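Local coordinates for functional macrophage inflammatory protein 1-alpha homolog (Human herpesvirus 8, PDB 1ZXT) that acts as a viral CC chemokine, a secreted signalling protein of Kaposi's sarcoma-associated herpesvirus that probably engages host CC chemokine receptors, at residues A[10-15]-A[49-54]; A[27-32]-A[41-46]. All coordinates share one frame; numbering follows the deposited sequence.

Interaction 1 of 2, residues A[10-15]-A[49-54]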
loop_
_atom_site.group_PDB
_atom_site.type_symbol
_atom_site.label_atom_id
_atom_site.label_comp_id
_atom_site.label_asym_id
_atom_site.label_seq_id
_atom_site.Cartn_x
_atom_site.Cartn_y
_atom_site.Cartn_z
ATOM N N SER A 10 -3.284 -8.994 6.522
ATOM C CA SER A 10 -2.935 -7.598 6.734
ATOM C C SER A 10 -3.879 -6.712 5.843
ATOM O O SER A 10 -3.949 -6.919 4.631
ATOM C CB SER A 10 -1.475 -7.380 6.371
ATOM O OG SER A 10 -1.122 -6.038 6.629
ATOM N N CYS A 11 -4.626 -5.809 6.475
ATOM C CA CYS A 11 -5.630 -5.005 5.795
ATOM C C CYS A 11 -5.517 -3.599 6.279
ATOM O O CYS A 11 -5.054 -3.320 7.393
ATOM C CB CYS A 11 -6.997 -5.490 6.163
ATOM S SG CYS A 11 -7.293 -7.177 5.594
ATOM N N CYS A 12 -5.893 -2.688 5.420
ATOM C CA CYS A 12 -6.043 -1.308 5.812
ATOM C C CYS A 12 -7.432 -0.989 6.298
ATOM O O CYS A 12 -8.423 -1.185 5.554
ATOM C CB CYS A 12 -5.744 -0.406 4.634
ATOM S SG CYS A 12 -4.030 -0.519 4.135
ATOM N N TYR A 13 -7.515 -0.447 7.521
ATOM C CA TYR A 13 -8.783 0.093 8.068
ATOM C C TYR A 13 -8.516 1.592 8.219
ATOM O O TYR A 13 -7.916 2.054 9.213
ATOM C CB TYR A 13 -9.175 -0.550 9.432
ATOM C CG TYR A 13 -9.170 -2.072 9.339
ATOM C CD1 TYR A 13 -10.247 -2.755 8.828
ATOM C CD2 TYR A 13 -8.019 -2.775 9.631
ATOM C CE1 TYR A 13 -10.235 -4.127 8.724
ATOM C CE2 TYR A 13 -7.960 -4.135 9.536
ATOM C CZ TYR A 13 -9.034 -4.855 9.049
ATOM O OH TYR A 13 -8.997 -6.283 8.890
ATOM N N GLY A 14 -8.860 2.326 7.192
ATOM C CA GLY A 14 -8.481 3.710 7.067
ATOM C C GLY A 14 -7.377 3.890 6.048
ATOM O O GLY A 14 -6.380 3.161 6.012
ATOM N N PHE A 15 -7.554 4.865 5.195
ATOM C CA PHE A 15 -6.475 5.214 4.277
ATOM C C PHE A 15 -5.977 6.607 4.497
ATOM O O PHE A 15 -6.730 7.511 4.873
ATOM C CB PHE A 15 -6.934 5.100 2.851
ATOM C CG PHE A 15 -7.416 3.763 2.451
ATOM C CD1 PHE A 15 -6.552 2.749 2.191
ATOM C CD2 PHE A 15 -8.754 3.510 2.305
ATOM C CE1 PHE A 15 -6.979 1.510 1.799
ATOM C CE2 PHE A 15 -9.195 2.226 1.888
ATOM C CZ PHE A 15 -8.294 1.246 1.641
ATOM N N GLN A 49 4.855 1.726 6.650
ATOM C CA GLN A 49 3.799 1.181 5.822
ATOM C C GLN A 49 2.654 2.180 5.817
ATOM O O GLN A 49 1.937 2.376 6.811
ATOM C CB GLN A 49 3.349 -0.180 6.358
ATOM C CG GLN A 49 4.410 -1.237 6.242
ATOM C CD GLN A 49 4.118 -2.487 7.059
ATOM O OE1 GLN A 49 3.005 -2.750 7.451
ATOM N NE2 GLN A 49 5.174 -3.212 7.381
ATOM N N ILE A 50 2.429 2.800 4.662
ATOM C CA ILE A 50 1.403 3.803 4.478
ATOM C C ILE A 50 0.254 3.141 3.712
ATOM O O ILE A 50 0.338 2.814 2.562
ATOM C CB ILE A 50 1.903 5.035 3.707
ATOM C CG1 ILE A 50 3.025 5.793 4.463
ATOM C CG2 ILE A 50 0.714 5.989 3.407
ATOM C CD1 ILE A 50 3.494 6.975 3.759
ATOM N N CYS A 51 -0.891 3.034 4.372
ATOM C CA CYS A 51 -2.160 2.559 3.732
ATOM C C CYS A 51 -2.694 3.589 2.734
ATOM O O CYS A 51 -2.945 4.736 3.125
ATOM C CB CYS A 51 -3.183 2.329 4.741
ATOM S SG CYS A 51 -3.040 0.685 5.519
ATOM N N ALA A 52 -2.891 3.161 1.490
ATOM C CA ALA A 52 -3.455 4.028 0.461
ATOM C C ALA A 52 -4.496 3.266 -0.373
ATOM O O ALA A 52 -4.426 2.059 -0.526
ATOM C CB ALA A 52 -2.353 4.567 -0.355
ATOM N N ASP A 53 -5.444 4.026 -0.889
ATOM C CA ASP A 53 -6.615 3.549 -1.582
ATOM C C ASP A 53 -6.434 3.512 -3.101
ATOM O O ASP A 53 -6.396 4.582 -3.739
ATOM C CB ASP A 53 -7.731 4.522 -1.300
ATOM C CG ASP A 53 -9.077 4.008 -1.750
ATOM O OD1 ASP A 53 -9.191 2.969 -2.410
ATOM O OD2 ASP A 53 -10.076 4.620 -1.476
ATOM N N PRO A 54 -6.297 2.308 -3.691
ATOM C CA PRO A 54 -6.020 2.173 -5.112
ATOM C C PRO A 54 -7.180 2.580 -6.007
ATOM O O PRO A 54 -6.976 2.704 -7.222
ATOM C CB PRO A 54 -5.619 0.695 -5.270
ATOM C CG PRO A 54 -6.300 0.034 -4.197
ATOM C CD PRO A 54 -6.325 0.990 -3.036
#
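Phe-15 and Ala-52 bring the irregular chain of 10-15 nearest to strand 49-52, their CA atoms 5.0 Å apart, yet no backbone hydrogen bond joins the two segments. The connection is instead covalent: SG of Cys-12 and SG of Cys-51 form a disulfide, 2.1 Å long, with a torsion of -86° about the S-S bond, close to the relaxed value. Both CB atoms point at the opposing segment, and each sulfur sits anti to its own carbonyl carbon, which brings the two SG atoms tip to tip. Beside the bridge, the carbonyl O of Gly-14 approaches CB of Cys-51 at 3.5 Å; at the backbone angles of Gly-14 a CB would be jammed against the carbonyl O of Tyr-13. Farther along, the Phe-15 ring lies alongside the backbone of residues 51-53. CD1 of Phe-15 reaches the carbonyl C of Ala-52 at 3.3 Å, while C of Cys-51 lies at the ring edge, in its plane. One ring face is covered by Asp-53, whose CB makes a CH-pi contact 3.9 Å from the centroid of the Phe-15 ring. With CG of Asp-53 anti to its backbone N (chi1 -169°), the carboxylate stacks on the ring, the planes 15° apart, and its OD1 accepts a hydrogen bond from N of Ser-55. Cys-12 also packs against Thr-31 and Ile-41. Its neighbour Cys-11 is bridged to Cys-35, so the adjacent Cys-11 and Cys-12 tie the N-terminal region to two different parts of the chain, the disulfide pattern and CC motif characteristic of CC chemokines.

Interaction 2 of 2, residues A[27-32]-A[41-46]; sequences EWYPTS and ILLTKR
The Tyr-29 ring carries Ile-41 over one face: CB of Ile-41 stands 3.6 Å above the ring plane, displaced toward the rim, and makes a CH-pi contact 22° off the ring normal. The two branches of Ile-41 divide the ring between them, CG1 meeting CE2 and CG2 lying over the phenol end on the same face, 3.5 Å from OH of Tyr-29. CG of Tyr-29 sits between its backbone N and carbonyl carbon (chi1 48°), which swings the ring across to strand 41-44; there CE1 also approaches CB of Leu-43 obliquely. The ring is stacked with that of His-71, from the engineered C-terminal tag. Beneath these side chains runs the antiparallel hairpin of strands 25-30 and 40-44, the first two strands of the chemokine Greek-key sheet; segments 27-30 and 41-44 run 150° apart in direction. Tyr-29 and Ile-41 form a hydrogen-bonded pair, with N of Ile-41 donating to O of Tyr-29 at 2.7 Å. In return, N of Tyr-29 donates to O of Ile-41 over a longer 3.2 Å. N of Leu-43 donates to O of Glu-27 at 2.9 Å. On the Tyr-29 face Glu-27 and Leu-43 run side by side, pointing the same way, with OE2 of Glu-27 3.6 Å from CD2 of Leu-43. Thr-31 and Ile-41 cross at about a right angle, CG2 of Thr-31 touching CD1 of Ile-41. Trp-28 and Leu-42, a non-hydrogen-bonded pair, occupy the other face, CB of Trp-28 against CD2 of Leu-42 at 4.0 Å; Met-63 and Leu-62 of helix 57-64 cover them.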
loop_
_atom_site.group_PDB
_atom_site.type_symbol
_atom_site.label_atom_id
_atom_site.label_comp_id
_atom_site.label_asym_id
_atom_site.label_seq_id
_atom_site.Cartn_x
_atom_site.Cartn_y
_atom_site.Cartn_z
ATOM N N GLU A 27 8.648 1.452 -2.660
ATOM C CA GLU A 27 7.982 0.392 -3.388
ATOM C C GLU A 27 6.557 0.327 -2.898
ATOM O O GLU A 27 6.235 0.986 -1.906
ATOM C CB GLU A 27 8.665 -0.927 -3.123
ATOM C CG GLU A 27 8.777 -1.315 -1.660
ATOM C CD GLU A 27 9.806 -2.443 -1.397
ATOM O OE1 GLU A 27 10.916 -2.259 -1.738
ATOM O OE2 GLU A 27 9.419 -3.489 -0.822
ATOM N N TRP A 28 5.693 -0.493 -3.543
ATOM C CA TRP A 28 4.382 -0.729 -3.074
ATOM C C TRP A 28 4.017 -2.209 -3.194
ATOM O O TRP A 28 4.624 -2.930 -3.936
ATOM C CB TRP A 28 3.334 0.110 -3.828
ATOM C CG TRP A 28 3.167 -0.333 -5.234
ATOM C CD1 TRP A 28 3.977 -0.044 -6.300
ATOM C CD2 TRP A 28 2.130 -1.170 -5.718
ATOM N NE1 TRP A 28 3.469 -0.619 -7.426
ATOM C CE2 TRP A 28 2.361 -1.356 -7.090
ATOM C CE3 TRP A 28 1.018 -1.831 -5.090
ATOM C CZ2 TRP A 28 1.552 -2.137 -7.907
ATOM C CZ3 TRP A 28 0.197 -2.642 -5.902
ATOM C CH2 TRP A 28 0.516 -2.805 -7.301
ATOM N N TYR A 29 2.992 -2.607 -2.471
ATOM C CA TYR A 29 2.390 -3.949 -2.607
ATOM C C TYR A 29 0.966 -3.853 -2.130
ATOM O O TYR A 29 0.607 -3.038 -1.275
ATOM C CB TYR A 29 3.168 -5.013 -1.830
ATOM C CG TYR A 29 3.520 -4.636 -0.400
ATOM C CD1 TYR A 29 4.690 -4.000 -0.099
ATOM C CD2 TYR A 29 2.696 -4.961 0.648
ATOM C CE1 TYR A 29 5.036 -3.641 1.175
ATOM C CE2 TYR A 29 3.033 -4.639 1.965
ATOM C CZ TYR A 29 4.179 -3.966 2.225
ATOM O OH TYR A 29 4.536 -3.630 3.540
ATOM N N PRO A 30 0.111 -4.711 -2.672
ATOM C CA PRO A 30 -1.299 -4.729 -2.254
ATOM C C PRO A 30 -1.483 -5.431 -0.884
ATOM O O PRO A 30 -0.670 -6.234 -0.461
ATOM C CB PRO A 30 -1.963 -5.530 -3.354
ATOM C CG PRO A 30 -0.905 -6.561 -3.650
ATOM C CD PRO A 30 0.398 -5.760 -3.667
ATOM N N THR A 31 -2.550 -5.099 -0.193
ATOM C CA THR A 31 -2.909 -5.793 0.954
ATOM C C THR A 31 -3.632 -7.105 0.483
ATOM O O THR A 31 -3.782 -7.348 -0.700
ATOM C CB THR A 31 -3.829 -4.950 1.879
ATOM O OG1 THR A 31 -4.911 -4.370 1.127
ATOM C CG2 THR A 31 -3.116 -3.818 2.452
ATOM N N SER A 32 -4.021 -7.952 1.432
ATOM C CA SER A 32 -4.642 -9.223 1.123
ATOM C C SER A 32 -5.965 -9.104 0.354
ATOM O O SER A 32 -6.817 -8.223 0.658
ATOM C CB SER A 32 -4.934 -9.918 2.448
ATOM O OG SER A 32 -5.628 -11.118 2.163
ATOM N N ILE A 41 -0.077 -0.856 0.163
ATOM C CA ILE A 41 0.938 -0.229 1.007
ATOM C C ILE A 41 1.922 0.524 0.175
ATOM O O ILE A 41 2.528 -0.030 -0.691
ATOM C CB ILE A 41 1.640 -1.270 1.885
ATOM C CG1 ILE A 41 0.617 -2.066 2.686
ATOM C CG2 ILE A 41 2.769 -0.697 2.798
ATOM C CD1 ILE A 41 -0.335 -1.221 3.504
ATOM N N LEU A 42 2.097 1.808 0.480
ATOM C CA LEU A 42 3.247 2.564 0.010
ATOM C C LEU A 42 4.309 2.489 1.065
ATOM O O LEU A 42 4.177 3.049 2.124
ATOM C CB LEU A 42 2.909 4.013 -0.265
ATOM C CG LEU A 42 1.717 4.192 -1.205
ATOM C CD1 LEU A 42 1.339 5.652 -1.256
ATOM C CD2 LEU A 42 1.906 3.606 -2.597
ATOM N N LEU A 43 5.380 1.785 0.759
ATOM C CA LEU A 43 6.412 1.513 1.766
ATOM C C LEU A 43 7.508 2.532 1.666
ATOM O O LEU A 43 8.097 2.839 0.598
ATOM C CB LEU A 43 6.980 0.089 1.597
ATOM C CG LEU A 43 8.052 -0.308 2.635
ATOM C CD1 LEU A 43 7.362 -0.629 3.911
ATOM C CD2 LEU A 43 8.946 -1.435 2.100
ATOM N N THR A 44 7.822 3.155 2.780
ATOM C CA THR A 44 8.870 4.218 2.680
ATOM C C THR A 44 10.249 3.635 2.844
ATOM O O THR A 44 10.390 2.547 3.351
ATOM C CB THR A 44 8.685 5.371 3.717
ATOM O OG1 THR A 44 9.061 4.874 4.990
ATOM C CG2 THR A 44 7.190 5.770 3.934
ATOM N N LYS A 45 11.267 4.403 2.448
ATOM C CA LYS A 45 12.696 4.049 2.629
ATOM C C LYS A 45 13.035 3.700 4.101
ATOM O O LYS A 45 13.935 2.892 4.365
ATOM C CB LYS A 45 13.660 5.159 2.092
ATOM C CG LYS A 45 13.622 5.278 0.574
ATOM C CD LYS A 45 14.090 6.548 0.038
ATOM C CE LYS A 45 13.870 6.634 -1.465
ATOM N NZ LYS A 45 14.661 7.765 -1.982
ATOM N N ARG A 46 12.405 4.396 5.046
ATOM C CA ARG A 46 12.562 4.089 6.463
ATOM C C ARG A 46 11.715 2.895 6.954
ATOM O O ARG A 46 11.760 2.533 8.141
ATOM C CB ARG A 46 12.331 5.357 7.302
ATOM C CG ARG A 46 13.332 6.462 7.111
ATOM C CD ARG A 46 13.031 7.787 7.851
ATOM N NE ARG A 46 13.907 8.899 7.367
ATOM C CZ ARG A 46 15.101 9.178 7.811
ATOM N NH1 ARG A 46 15.703 8.463 8.775
ATOM N NH2 ARG A 46 15.752 10.223 7.285
#

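How the interactions relate
The two contacts lie about 9 Å apart, centre to centre, and share one antiparallel three-stranded sheet in the order 25-30, 40-44, 49-52. Along the chain, interaction 2 is nested inside the loop that interaction 1 closes. Strand 40-44 is the middle strand: it pairs with 25-30 in the hairpin and with 49-52 on its other side, where N of Leu-42 and O of Ile-50 lie 2.9 Å apart, a probable hydrogen bond. Gln-49 packs on both Tyr-29 and Ile-41, and Ser-10 meets Thr-31. Interaction 1 fastens the N-terminal region to edge strand 49-52, while interaction 2 pairs the other edge strand, 25-30, with the middle one, as in the chemokine fold.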